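Local coordinates for BIFUNCTIONAL PROTEIN Proline utilization A (PutA) (PDB 5UX5), which catalyses, as a bifunctional flavoenzyme, the two-step oxidation of proline to glutamate, with an FAD-dependent proline dehydrogenase and an NAD-dependent aldehyde dehydrogenase joined in one chain, at residues A[328-340]-A[349-363]. Numbering follows the deposited sequence.
Sequences ANFLRMMDYILRP and IASHNLFSVASAYEL. With FAD (flavin-adenine dinucleotide), chain E.
The ring of Phe330 meets Ile349 at its edge, with CG2 of Ile349 near the ring plane, 4.4 Å from Phe330 CZ. The CB atoms of Ser351 and Ser356 and the carbonyl oxygen of Ala350 come to it obliquely, the nearest pair being Phe330 CE2 and Ser356 CB at 3.8 Å. One turn on, Met334 is a knob in the hole formed by Ser356, Ser359, Ala360 and Leu363. Its chain runs out extended and bends only at the last torsion (chi3 69°), which brings Met334 CE within 3.5 Å of Ser359 CB and 3.7 Å of Leu363 CD1, while Met334 SD lies 3.6 Å from Ala360 CB. Leu338 CD1 rests near Ala360 O. Just past strand 345-350, Ser351 OG hydrogen-bonds to FAD O1P (2.6 Å) and Asn353 ND2 to FAD O2A, while Asn353 OD1 caps helix 354-367 by accepting from Ser356 N; this turn thus contributes to binding the FAD pyrophosphate. Helix segments 328-337 and 354-363 run nearly parallel, their axes 16° apart, in successive outer helices of the proline dehydrogenase TIM barrel. Strand 345-350 lies between them in sequence and pairs with strands 293-298 and 373-378, and helix 438-450 covers Leu331 and Ser359.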
ATOM      1  N   ALA A 328     -13.774 -27.780 -10.266  1.00 38.26           N
ATOM      2  CA  ALA A 328     -14.378 -28.707  -9.316  1.00 39.26           C
ATOM      3  C   ALA A 328     -15.439 -28.021  -8.474  1.00 41.50           C
ATOM      4  O   ALA A 328     -16.544 -28.551  -8.297  1.00 54.63           O
ATOM      5  CB  ALA A 328     -13.301 -29.315  -8.419  1.00 32.45           C
ATOM      6  N   ASN A 329     -15.101 -26.866  -7.899  1.00 34.87           N
ATOM      7  CA  ASN A 329     -16.048 -26.155  -7.053  1.00 37.10           C
ATOM      8  C   ASN A 329     -17.234 -25.644  -7.861  1.00 40.18           C
ATOM      9  O   ASN A 329     -18.349 -25.551  -7.338  1.00 41.55           O
ATOM     10  CB  ASN A 329     -15.335 -25.000  -6.341  1.00 41.52           C
ATOM     11  CG  ASN A 329     -16.155 -24.419  -5.200  1.00 44.37           C
ATOM     12  OD1 ASN A 329     -16.783 -25.155  -4.444  1.00 47.74           O
ATOM     13  ND2 ASN A 329     -16.135 -23.101  -5.059  1.00 42.38           N
ATOM     14  N   PHE A 330     -17.010 -25.278  -9.123  1.00 42.58           N
ATOM     15  CA  PHE A 330     -18.120 -24.904  -9.986  1.00 36.16           C
ATOM     16  C   PHE A 330     -19.114 -26.056 -10.085  1.00 42.58           C
ATOM     17  O   PHE A 330     -20.327 -25.855  -9.993  1.00 44.70           O
ATOM     18  CB  PHE A 330     -17.576 -24.504 -11.358  1.00 33.92           C
ATOM     19  CG  PHE A 330     -18.503 -23.661 -12.184  1.00 32.73           C
ATOM     20  CD1 PHE A 330     -18.565 -22.292 -12.003  1.00 36.40           C
ATOM     21  CD2 PHE A 330     -19.310 -24.236 -13.163  1.00 36.58           C
ATOM     22  CE1 PHE A 330     -19.414 -21.516 -12.796  1.00 29.78           C
ATOM     23  CE2 PHE A 330     -20.151 -23.468 -13.946  1.00 31.20           C
ATOM     24  CZ  PHE A 330     -20.194 -22.113 -13.768  1.00 30.53           C
ATOM     25  N   LEU A 331     -18.612 -27.285 -10.221  1.00 44.22           N
ATOM     26  CA  LEU A 331     -19.506 -28.437 -10.249  1.00 43.17           C
ATOM     27  C   LEU A 331     -20.112 -28.708  -8.879  1.00 40.87           C
ATOM     28  O   LEU A 331     -21.265 -29.137  -8.792  1.00 47.66           O
ATOM     29  CB  LEU A 331     -18.768 -29.667 -10.761  1.00 41.61           C
ATOM     30  CG  LEU A 331     -18.241 -29.634 -12.196  1.00 38.58           C
ATOM     31  CD1 LEU A 331     -17.246 -30.746 -12.375  1.00 50.78           C
ATOM     32  CD2 LEU A 331     -19.352 -29.888 -13.149  1.00 35.32           C
ATOM     33  N   ARG A 332     -19.356 -28.490  -7.795  1.00 36.53           N
ATOM     34  CA  ARG A 332     -19.931 -28.723  -6.468  1.00 37.68           C
ATOM     35  C   ARG A 332     -21.075 -27.758  -6.182  1.00 46.51           C
ATOM     36  O   ARG A 332     -22.123 -28.162  -5.661  1.00 55.09           O
ATOM     37  CB  ARG A 332     -18.876 -28.620  -5.370  1.00 33.11           C
ATOM     38  CG  ARG A 332     -19.458 -28.808  -3.964  1.00 33.58           C
ATOM     39  CD  ARG A 332     -18.388 -28.836  -2.862  1.00 33.42           C
ATOM     40  NE  ARG A 332     -17.544 -27.641  -2.917  1.00 36.42           N
ATOM     41  CZ  ARG A 332     -16.583 -27.323  -2.046  1.00 38.24           C
ATOM     42  NH1 ARG A 332     -16.311 -28.105  -1.021  1.00 32.55           N
ATOM     43  NH2 ARG A 332     -15.880 -26.212  -2.213  1.00 34.13           N
ATOM     44  N   MET A 333     -20.903 -26.482  -6.515  1.00 42.64           N
ATOM     45  CA  MET A 333     -21.958 -25.529  -6.211  1.00 39.49           C
ATOM     46  C   MET A 333     -23.196 -25.781  -7.058  1.00 47.05           C
ATOM     47  O   MET A 333     -24.325 -25.684  -6.566  1.00 49.79           O
ATOM     48  CB  MET A 333     -21.454 -24.100  -6.379  1.00 30.99           C
ATOM     49  CG  MET A 333     -20.311 -23.774  -5.440  1.00 41.82           C
ATOM     50  SD  MET A 333     -20.119 -22.008  -5.130  1.00 45.23           S
ATOM     51  CE  MET A 333     -19.838 -21.421  -6.769  1.00 45.18           C
ATOM     52  N   MET A 334     -22.997 -26.113  -8.327  1.00 43.26           N
ATOM     53  CA  MET A 334     -24.097 -26.508  -9.197  1.00 35.17           C
ATOM     54  C   MET A 334     -24.843 -27.706  -8.616  1.00 42.81           C
ATOM     55  O   MET A 334     -26.072 -27.685  -8.455  1.00 44.87           O
ATOM     56  CB  MET A 334     -23.509 -26.832 -10.561  1.00 33.47           C
ATOM     57  CG  MET A 334     -24.416 -27.190 -11.640  1.00 41.01           C
ATOM     58  SD  MET A 334     -23.286 -27.561 -12.979  1.00 45.14           S
ATOM     59  CE  MET A 334     -22.583 -29.043 -12.336  1.00 49.94           C
ATOM     60  N   ASP A 335     -24.088 -28.743  -8.260  1.00 37.86           N
ATOM     61  CA  ASP A 335     -24.630 -29.966  -7.690  1.00 42.39           C
ATOM     62  C   ASP A 335     -25.532 -29.685  -6.496  1.00 36.19           C
ATOM     63  O   ASP A 335     -26.609 -30.275  -6.360  1.00 37.10           O
ATOM     64  CB  ASP A 335     -23.439 -30.825  -7.262  1.00 50.96           C
ATOM     65  CG  ASP A 335     -23.752 -32.289  -7.177  1.00 54.28           C
ATOM     66  OD1 ASP A 335     -24.789 -32.665  -6.580  1.00 47.56           O
ATOM     67  OD2 ASP A 335     -22.912 -33.057  -7.694  1.00 59.25           O
ATOM     68  N   TYR A 336     -25.090 -28.804  -5.606  1.00 37.48           N
ATOM     69  CA  TYR A 336     -25.789 -28.577  -4.350  1.00 35.81           C
ATOM     70  C   TYR A 336     -27.119 -27.863  -4.578  1.00 46.83           C
ATOM     71  O   TYR A 336     -28.122 -28.169  -3.917  1.00 41.55           O
ATOM     72  CB  TYR A 336     -24.881 -27.765  -3.426  1.00 35.02           C
ATOM     73  CG  TYR A 336     -25.463 -27.318  -2.090  1.00 35.31           C
ATOM     74  CD1 TYR A 336     -26.320 -26.225  -1.995  1.00 35.85           C
ATOM     75  CD2 TYR A 336     -25.076 -27.941  -0.908  1.00 35.89           C
ATOM     76  CE1 TYR A 336     -26.826 -25.814  -0.769  1.00 39.50           C
ATOM     77  CE2 TYR A 336     -25.563 -27.533   0.322  1.00 37.76           C
ATOM     78  CZ  TYR A 336     -26.443 -26.471   0.389  1.00 42.73           C
ATOM     79  OH  TYR A 336     -26.920 -26.078   1.626  1.00 43.98           O
ATOM     80  N   ILE A 337     -27.145 -26.913  -5.513  1.00 43.23           N
ATOM     81  CA  ILE A 337     -28.207 -25.918  -5.544  1.00 39.71           C
ATOM     82  C   ILE A 337     -29.322 -26.361  -6.488  1.00 39.04           C
ATOM     83  O   ILE A 337     -30.486 -25.985  -6.299  1.00 36.17           O
ATOM     84  CB  ILE A 337     -27.625 -24.536  -5.929  1.00 33.96           C
ATOM     85  CG1 ILE A 337     -28.494 -23.397  -5.406  1.00 33.92           C
ATOM     86  CG2 ILE A 337     -27.426 -24.413  -7.415  1.00 33.66           C
ATOM     87  CD1 ILE A 337     -28.588 -23.395  -3.921  1.00 34.23           C
ATOM     88  N   LEU A 338     -28.984 -27.167  -7.501  1.00 39.87           N
ATOM     89  CA  LEU A 338     -29.966 -27.669  -8.469  1.00 41.90           C
ATOM     90  C   LEU A 338     -30.669 -28.932  -7.955  1.00 47.02           C
ATOM     91  O   LEU A 338     -30.536 -30.032  -8.497  1.00 47.85           O
ATOM     92  CB  LEU A 338     -29.308 -27.922  -9.814  1.00 36.46           C
ATOM     93  CG  LEU A 338     -29.181 -26.696 -10.694  1.00 42.97           C
ATOM     94  CD1 LEU A 338     -28.582 -27.115 -12.008  1.00 45.11           C
ATOM     95  CD2 LEU A 338     -30.548 -26.039 -10.886  1.00 35.98           C
ATOM     96  N   ARG A 339     -31.497 -28.731  -6.932  1.00 50.22           N
ATOM     97  CA  ARG A 339     -32.291 -29.755  -6.273  1.00 48.57           C
ATOM     98  C   ARG A 339     -33.678 -29.201  -6.023  1.00 51.49           C
ATOM     99  O   ARG A 339     -33.872 -27.980  -5.990  1.00 51.50           O
ATOM    100  CB  ARG A 339     -31.718 -30.163  -4.916  1.00 42.56           C
ATOM    101  CG  ARG A 339     -30.309 -30.408  -4.973  1.00 46.14           C
ATOM    102  CD  ARG A 339     -29.790 -31.062  -3.734  1.00 49.36           C
ATOM    103  NE  ARG A 339     -28.435 -31.422  -4.087  1.00 45.19           N
ATOM    104  CZ  ARG A 339     -27.755 -32.405  -3.554  1.00 43.23           C
ATOM    105  NH1 ARG A 339     -28.295 -33.154  -2.610  1.00 49.86           N
ATOM    106  NH2 ARG A 339     -26.527 -32.623  -3.980  1.00 50.85           N
ATOM    107  N   PRO A 340     -34.656 -30.075  -5.787  1.00 51.34           N
ATOM    108  CA  PRO A 340     -35.965 -29.580  -5.342  1.00 51.69           C
ATOM    109  C   PRO A 340     -35.908 -28.975  -3.954  1.00 50.67           C
ATOM    110  O   PRO A 340     -36.651 -28.029  -3.672  1.00 41.71           O
ATOM    111  CB  PRO A 340     -36.861 -30.829  -5.408  1.00 43.15           C
ATOM    112  CG  PRO A 340     -36.173 -31.736  -6.342  1.00 43.14           C
ATOM    113  CD  PRO A 340     -34.696 -31.486  -6.182  1.00 45.28           C
ATOM    114  N   ILE A 349     -26.124 -20.289 -14.612  1.00 39.68           N
ATOM    115  CA  ILE A 349     -24.783 -20.791 -14.897  1.00 43.35           C
ATOM    116  C   ILE A 349     -24.160 -19.861 -15.932  1.00 42.51           C
ATOM    117  O   ILE A 349     -24.652 -19.745 -17.059  1.00 43.33           O
ATOM    118  CB  ILE A 349     -24.807 -22.252 -15.391  1.00 39.02           C
ATOM    119  CG1 ILE A 349     -24.618 -23.266 -14.256  1.00 32.59           C
ATOM    120  CG2 ILE A 349     -23.702 -22.508 -16.380  1.00 38.01           C
ATOM    121  CD1 ILE A 349     -25.750 -23.381 -13.338  1.00 33.54           C
ATOM    122  N   ALA A 350     -23.082 -19.187 -15.550  1.00 41.75           N
ATOM    123  CA  ALA A 350     -22.421 -18.204 -16.404  1.00 37.97           C
ATOM    124  C   ALA A 350     -21.080 -18.799 -16.815  1.00 39.75           C
ATOM    125  O   ALA A 350     -20.080 -18.653 -16.110  1.00 46.79           O
ATOM    126  CB  ALA A 350     -22.242 -16.856 -15.698  1.00 30.09           C
ATOM    127  N   SER A 351     -21.072 -19.502 -17.947  1.00 37.36           N
ATOM    128  CA  SER A 351     -19.855 -20.133 -18.430  1.00 38.74           C
ATOM    129  C   SER A 351     -19.969 -20.376 -19.928  1.00 47.08           C
ATOM    130  O   SER A 351     -21.051 -20.702 -20.428  1.00 43.93           O
ATOM    131  CB  SER A 351     -19.581 -21.454 -17.704  1.00 35.91           C
ATOM    132  OG  SER A 351     -18.406 -22.067 -18.220  1.00 39.13           O
ATOM    133  N   HIS A 352     -18.855 -20.204 -20.642  1.00 47.88           N
ATOM    134  CA  HIS A 352     -18.751 -20.651 -22.030  1.00 49.29           C
ATOM    135  C   HIS A 352     -18.119 -22.029 -22.142  1.00 51.13           C
ATOM    136  O   HIS A 352     -17.939 -22.535 -23.257  1.00 44.14           O
ATOM    137  CB  HIS A 352     -17.964 -19.650 -22.875  1.00 51.18           C
ATOM    138  CG  HIS A 352     -18.773 -18.474 -23.307  1.00 63.55           C
ATOM    139  ND1 HIS A 352     -19.706 -18.549 -24.319  1.00 70.50           N
ATOM    140  CD2 HIS A 352     -18.787 -17.191 -22.874  1.00 68.71           C
ATOM    141  CE1 HIS A 352     -20.269 -17.364 -24.484  1.00 73.62           C
ATOM    142  NE2 HIS A 352     -19.728 -16.524 -23.620  1.00 74.30           N
ATOM    143  N   ASN A 353     -17.759 -22.628 -21.010  1.00 51.87           N
ATOM    144  CA  ASN A 353     -17.290 -24.002 -20.967  1.00 51.43           C
ATOM    145  C   ASN A 353     -18.468 -24.946 -21.182  1.00 51.82           C
ATOM    146  O   ASN A 353     -19.328 -25.085 -20.307  1.00 52.79           O
ATOM    147  CB  ASN A 353     -16.619 -24.259 -19.625  1.00 58.19           C
ATOM    148  CG  ASN A 353     -15.990 -25.613 -19.556  1.00 57.26           C
ATOM    149  OD1 ASN A 353     -16.645 -26.634 -19.779  1.00 50.76           O
ATOM    150  ND2 ASN A 353     -14.704 -25.635 -19.259  1.00 60.04           N
ATOM    151  N   LEU A 354     -18.504 -25.607 -22.342  1.00 52.73           N
ATOM    152  CA  LEU A 354     -19.667 -26.410 -22.703  1.00 50.52           C
ATOM    153  C   LEU A 354     -19.859 -27.591 -21.758  1.00 55.83           C
ATOM    154  O   LEU A 354     -20.994 -28.025 -21.520  1.00 61.48           O
ATOM    155  CB  LEU A 354     -19.502 -26.923 -24.128  1.00 45.33           C
ATOM    156  CG  LEU A 354     -19.466 -25.833 -25.187  1.00 47.54           C
ATOM    157  CD1 LEU A 354     -19.140 -26.416 -26.582  1.00 52.24           C
ATOM    158  CD2 LEU A 354     -20.778 -25.074 -25.164  1.00 40.20           C
ATOM    159  N   PHE A 355     -18.772 -28.094 -21.178  1.00 51.24           N
ATOM    160  CA  PHE A 355     -18.899 -29.192 -20.229  1.00 57.09           C
ATOM    161  C   PHE A 355     -19.593 -28.728 -18.954  1.00 53.85           C
ATOM    162  O   PHE A 355     -20.530 -29.384 -18.476  1.00 46.52           O
ATOM    163  CB  PHE A 355     -17.514 -29.774 -19.915  1.00 63.06           C
ATOM    164  CG  PHE A 355     -16.893 -30.502 -21.067  1.00 68.03           C
ATOM    165  CD1 PHE A 355     -17.375 -31.745 -21.458  1.00 73.23           C
ATOM    166  CD2 PHE A 355     -15.834 -29.950 -21.763  1.00 69.58           C
ATOM    167  CE1 PHE A 355     -16.814 -32.424 -22.528  1.00 73.40           C
ATOM    168  CE2 PHE A 355     -15.266 -30.628 -22.835  1.00 72.65           C
ATOM    169  CZ  PHE A 355     -15.759 -31.863 -23.216  1.00 70.25           C
ATOM    170  N   SER A 356     -19.165 -27.572 -18.416  1.00 44.54           N
ATOM    171  CA  SER A 356     -19.831 -26.996 -17.253  1.00 40.78           C
ATOM    172  C   SER A 356     -21.305 -26.756 -17.525  1.00 41.23           C
ATOM    173  O   SER A 356     -22.151 -26.998 -16.656  1.00 42.97           O
ATOM    174  CB  SER A 356     -19.160 -25.695 -16.840  1.00 33.18           C
ATOM    175  OG  SER A 356     -17.814 -25.935 -16.543  1.00 32.94           O
ATOM    176  N   VAL A 357     -21.636 -26.275 -18.720  1.00 41.37           N
ATOM    177  CA  VAL A 357     -23.035 -25.987 -19.011  1.00 42.55           C
ATOM    178  C   VAL A 357     -23.806 -27.279 -19.211  1.00 45.69           C
ATOM    179  O   VAL A 357     -24.907 -27.438 -18.682  1.00 50.52           O
ATOM    180  CB  VAL A 357     -23.151 -25.046 -20.221  1.00 41.46           C
ATOM    181  CG1 VAL A 357     -24.601 -24.796 -20.568  1.00 48.10           C
ATOM    182  CG2 VAL A 357     -22.465 -23.756 -19.915  1.00 34.31           C
ATOM    183  N   ALA A 358     -23.232 -28.234 -19.950  1.00 47.93           N
ATOM    184  CA  ALA A 358     -23.908 -29.516 -20.150  1.00 51.17           C
ATOM    185  C   ALA A 358     -24.192 -30.217 -18.827  1.00 47.24           C
ATOM    186  O   ALA A 358     -25.194 -30.931 -18.711  1.00 48.11           O
ATOM    187  CB  ALA A 358     -23.079 -30.421 -21.064  1.00 52.57           C
ATOM    188  N   SER A 359     -23.331 -30.022 -17.825  1.00 43.60           N
ATOM    189  CA  SER A 359     -23.570 -30.610 -16.510  1.00 40.36           C
ATOM    190  C   SER A 359     -24.822 -30.034 -15.881  1.00 46.79           C
ATOM    191  O   SER A 359     -25.703 -30.769 -15.420  1.00 50.61           O
ATOM    192  CB  SER A 359     -22.383 -30.350 -15.590  1.00 37.21           C
ATOM    193  OG  SER A 359     -21.273 -31.131 -15.939  1.00 42.84           O
ATOM    194  N   ALA A 360     -24.904 -28.710 -15.823  1.00 48.83           N
ATOM    195  CA  ALA A 360     -26.091 -28.090 -15.257  1.00 46.15           C
ATOM    196  C   ALA A 360     -27.340 -28.504 -16.032  1.00 46.86           C
ATOM    197  O   ALA A 360     -28.387 -28.785 -15.434  1.00 45.38           O
ATOM    198  CB  ALA A 360     -25.914 -26.574 -15.239  1.00 39.25           C
ATOM    199  N   TYR A 361     -27.236 -28.576 -17.362  1.00 46.20           N
ATOM    200  CA  TYR A 361     -28.381 -28.973 -18.165  1.00 47.30           C
ATOM    201  C   TYR A 361     -28.863 -30.351 -17.745  1.00 52.07           C
ATOM    202  O   TYR A 361     -30.028 -30.532 -17.374  1.00 49.80           O
ATOM    203  CB  TYR A 361     -28.025 -28.972 -19.652  1.00 47.13           C
ATOM    204  CG  TYR A 361     -29.194 -29.465 -20.469  1.00 57.36           C
ATOM    205  CD1 TYR A 361     -30.420 -28.796 -20.433  1.00 60.60           C
ATOM    206  CD2 TYR A 361     -29.108 -30.625 -21.227  1.00 58.20           C
ATOM    207  CE1 TYR A 361     -31.513 -29.258 -21.157  1.00 59.40           C
ATOM    208  CE2 TYR A 361     -30.203 -31.092 -21.961  1.00 59.97           C
ATOM    209  CZ  TYR A 361     -31.401 -30.407 -21.915  1.00 60.29           C
ATOM    210  OH  TYR A 361     -32.485 -30.865 -22.636  1.00 63.25           O
ATOM    211  N   GLU A 362     -27.949 -31.324 -17.768  1.00 56.73           N
ATOM    212  CA  GLU A 362     -28.279 -32.717 -17.481  1.00 57.70           C
ATOM    213  C   GLU A 362     -28.691 -32.921 -16.029  1.00 57.34           C
ATOM    214  O   GLU A 362     -29.563 -33.750 -15.738  1.00 63.01           O
ATOM    215  CB  GLU A 362     -27.095 -33.611 -17.835  1.00 60.37           C
ATOM    216  CG  GLU A 362     -26.819 -33.721 -19.326  1.00 60.55           C
ATOM    217  CD  GLU A 362     -27.981 -34.332 -20.105  1.00 61.56           C
ATOM    218  OE1 GLU A 362     -28.003 -34.151 -21.338  1.00 64.11           O
ATOM    219  OE2 GLU A 362     -28.838 -35.033 -19.506  1.00 58.56           O
ATOM    220  N   LEU A 363     -28.069 -32.203 -15.098  1.00 57.84           N
ATOM    221  CA  LEU A 363     -28.543 -32.271 -13.721  1.00 51.24           C
ATOM    222  C   LEU A 363     -29.989 -31.789 -13.624  1.00 48.68           C
ATOM    223  O   LEU A 363     -30.812 -32.427 -12.962  1.00 53.58           O
ATOM    224  CB  LEU A 363     -27.634 -31.455 -12.799  1.00 38.41           C
ATOM    225  CG  LEU A 363     -26.294 -32.016 -12.325  1.00 43.29           C
ATOM    226  CD1 LEU A 363     -25.561 -30.970 -11.468  1.00 37.16           C
ATOM    227  CD2 LEU A 363     -26.466 -33.331 -11.552  1.00 39.40           C
TER
HETATM  228  PA  FAD E2001     -12.939 -21.577 -18.388  1.00 64.45           P
HETATM  229  O1A FAD E2001     -11.674 -21.641 -19.311  1.00 58.91           O
HETATM  230  O2A FAD E2001     -13.603 -22.816 -18.006  1.00 59.45           O
HETATM  231  O5B FAD E2001     -12.790 -20.973 -17.043  1.00 59.82           O
HETATM  232  C5B FAD E2001     -11.821 -19.962 -16.831  1.00 44.13           C
HETATM  233  C4B FAD E2001     -11.834 -19.584 -15.362  1.00 41.63           C
HETATM  234  O4B FAD E2001     -11.099 -20.499 -14.602  1.00 46.73           O
HETATM  235  C3B FAD E2001     -11.218 -18.248 -15.091  1.00 45.35           C
HETATM  236  O3B FAD E2001     -12.031 -17.152 -15.320  1.00 46.82           O
HETATM  237  C2B FAD E2001     -10.828 -18.368 -13.662  1.00 40.37           C
HETATM  238  O2B FAD E2001     -11.843 -17.958 -12.820  1.00 35.18           O
HETATM  239  C1B FAD E2001     -10.471 -19.821 -13.538  1.00 42.76           C
HETATM  240  N9A FAD E2001      -9.036 -20.059 -13.581  1.00 38.43           N
HETATM  241  C8A FAD E2001      -8.246 -20.147 -14.719  1.00 31.71           C
HETATM  242  N7A FAD E2001      -6.962 -20.350 -14.363  1.00 38.21           N
HETATM  243  C5A FAD E2001      -6.835 -20.424 -12.980  1.00 36.04           C
HETATM  244  C6A FAD E2001      -5.765 -20.634 -12.089  1.00 34.94           C
HETATM  245  N6A FAD E2001      -4.388 -20.820 -12.515  1.00 30.96           N
HETATM  246  N1A FAD E2001      -6.017 -20.653 -10.770  1.00 42.12           N
HETATM  247  C2A FAD E2001      -7.290 -20.461 -10.300  1.00 41.07           C
HETATM  248  N3A FAD E2001      -8.350 -20.254 -11.142  1.00 32.02           N
HETATM  249  C4A FAD E2001      -8.164 -20.230 -12.466  1.00 36.39           C
HETATM  250  N1  FAD E2001     -16.850 -12.768 -13.375  1.00 37.09           N
HETATM  251  C2  FAD E2001     -16.900 -12.176 -12.060  1.00 35.70           C
HETATM  252  O2  FAD E2001     -15.787 -12.266 -11.259  1.00 33.10           O
HETATM  253  N3  FAD E2001     -18.043 -11.474 -11.658  1.00 36.26           N
HETATM  254  C4  FAD E2001     -19.165 -11.368 -12.482  1.00 36.30           C
HETATM  255  O4  FAD E2001     -20.288 -10.680 -12.056  1.00 40.58           O
HETATM  256  C4X FAD E2001     -19.191 -12.112 -13.783  1.00 32.59           C
HETATM  257  N5  FAD E2001     -20.332 -12.191 -14.574  1.00 34.77           N
HETATM  258  C5X FAD E2001     -20.334 -12.938 -15.760  1.00 37.46           C
HETATM  259  C6  FAD E2001     -21.483 -13.019 -16.569  1.00 31.71           C
HETATM  260  C7  FAD E2001     -21.445 -13.763 -17.742  1.00 33.77           C
HETATM  261  C7M FAD E2001     -22.651 -13.861 -18.629  1.00 31.57           C
HETATM  262  C8  FAD E2001     -20.309 -14.437 -18.115  1.00 42.84           C
HETATM  263  C8M FAD E2001     -20.277 -15.237 -19.377  1.00 47.92           C
HETATM  264  C9  FAD E2001     -19.172 -14.360 -17.325  1.00 45.73           C
HETATM  265  C9A FAD E2001     -19.189 -13.618 -16.158  1.00 41.08           C
HETATM  266  N10 FAD E2001     -18.005 -13.578 -15.364  1.00 42.51           N
HETATM  267  C10 FAD E2001     -17.988 -12.827 -14.170  1.00 38.29           C
HETATM  268  C1' FAD E2001     -16.787 -14.267 -15.827  1.00 46.03           C
HETATM  269  C2' FAD E2001     -16.505 -15.626 -15.246  1.00 46.73           C
HETATM  270  O2' FAD E2001     -16.196 -15.477 -13.907  1.00 36.24           O
HETATM  271  C3' FAD E2001     -15.350 -16.244 -16.063  1.00 50.06           C
HETATM  272  O3' FAD E2001     -14.235 -15.462 -15.877  1.00 51.66           O
HETATM  273  C4' FAD E2001     -15.544 -16.411 -17.575  1.00 49.94           C
HETATM  274  O4' FAD E2001     -16.869 -16.524 -17.951  1.00 49.60           O
HETATM  275  C5' FAD E2001     -14.678 -17.533 -18.191  1.00 43.68           C
HETATM  276  O5' FAD E2001     -14.690 -18.780 -17.505  1.00 41.93           O
HETATM  277  P   FAD E2001     -15.325 -20.146 -18.102  1.00 49.06           P
HETATM  278  O1P FAD E2001     -16.319 -20.958 -17.188  1.00 49.22           O
HETATM  279  O2P FAD E2001     -15.834 -19.578 -19.484  1.00 47.93           O
HETATM  280  O3P FAD E2001     -14.151 -20.912 -18.916  1.00 56.94           O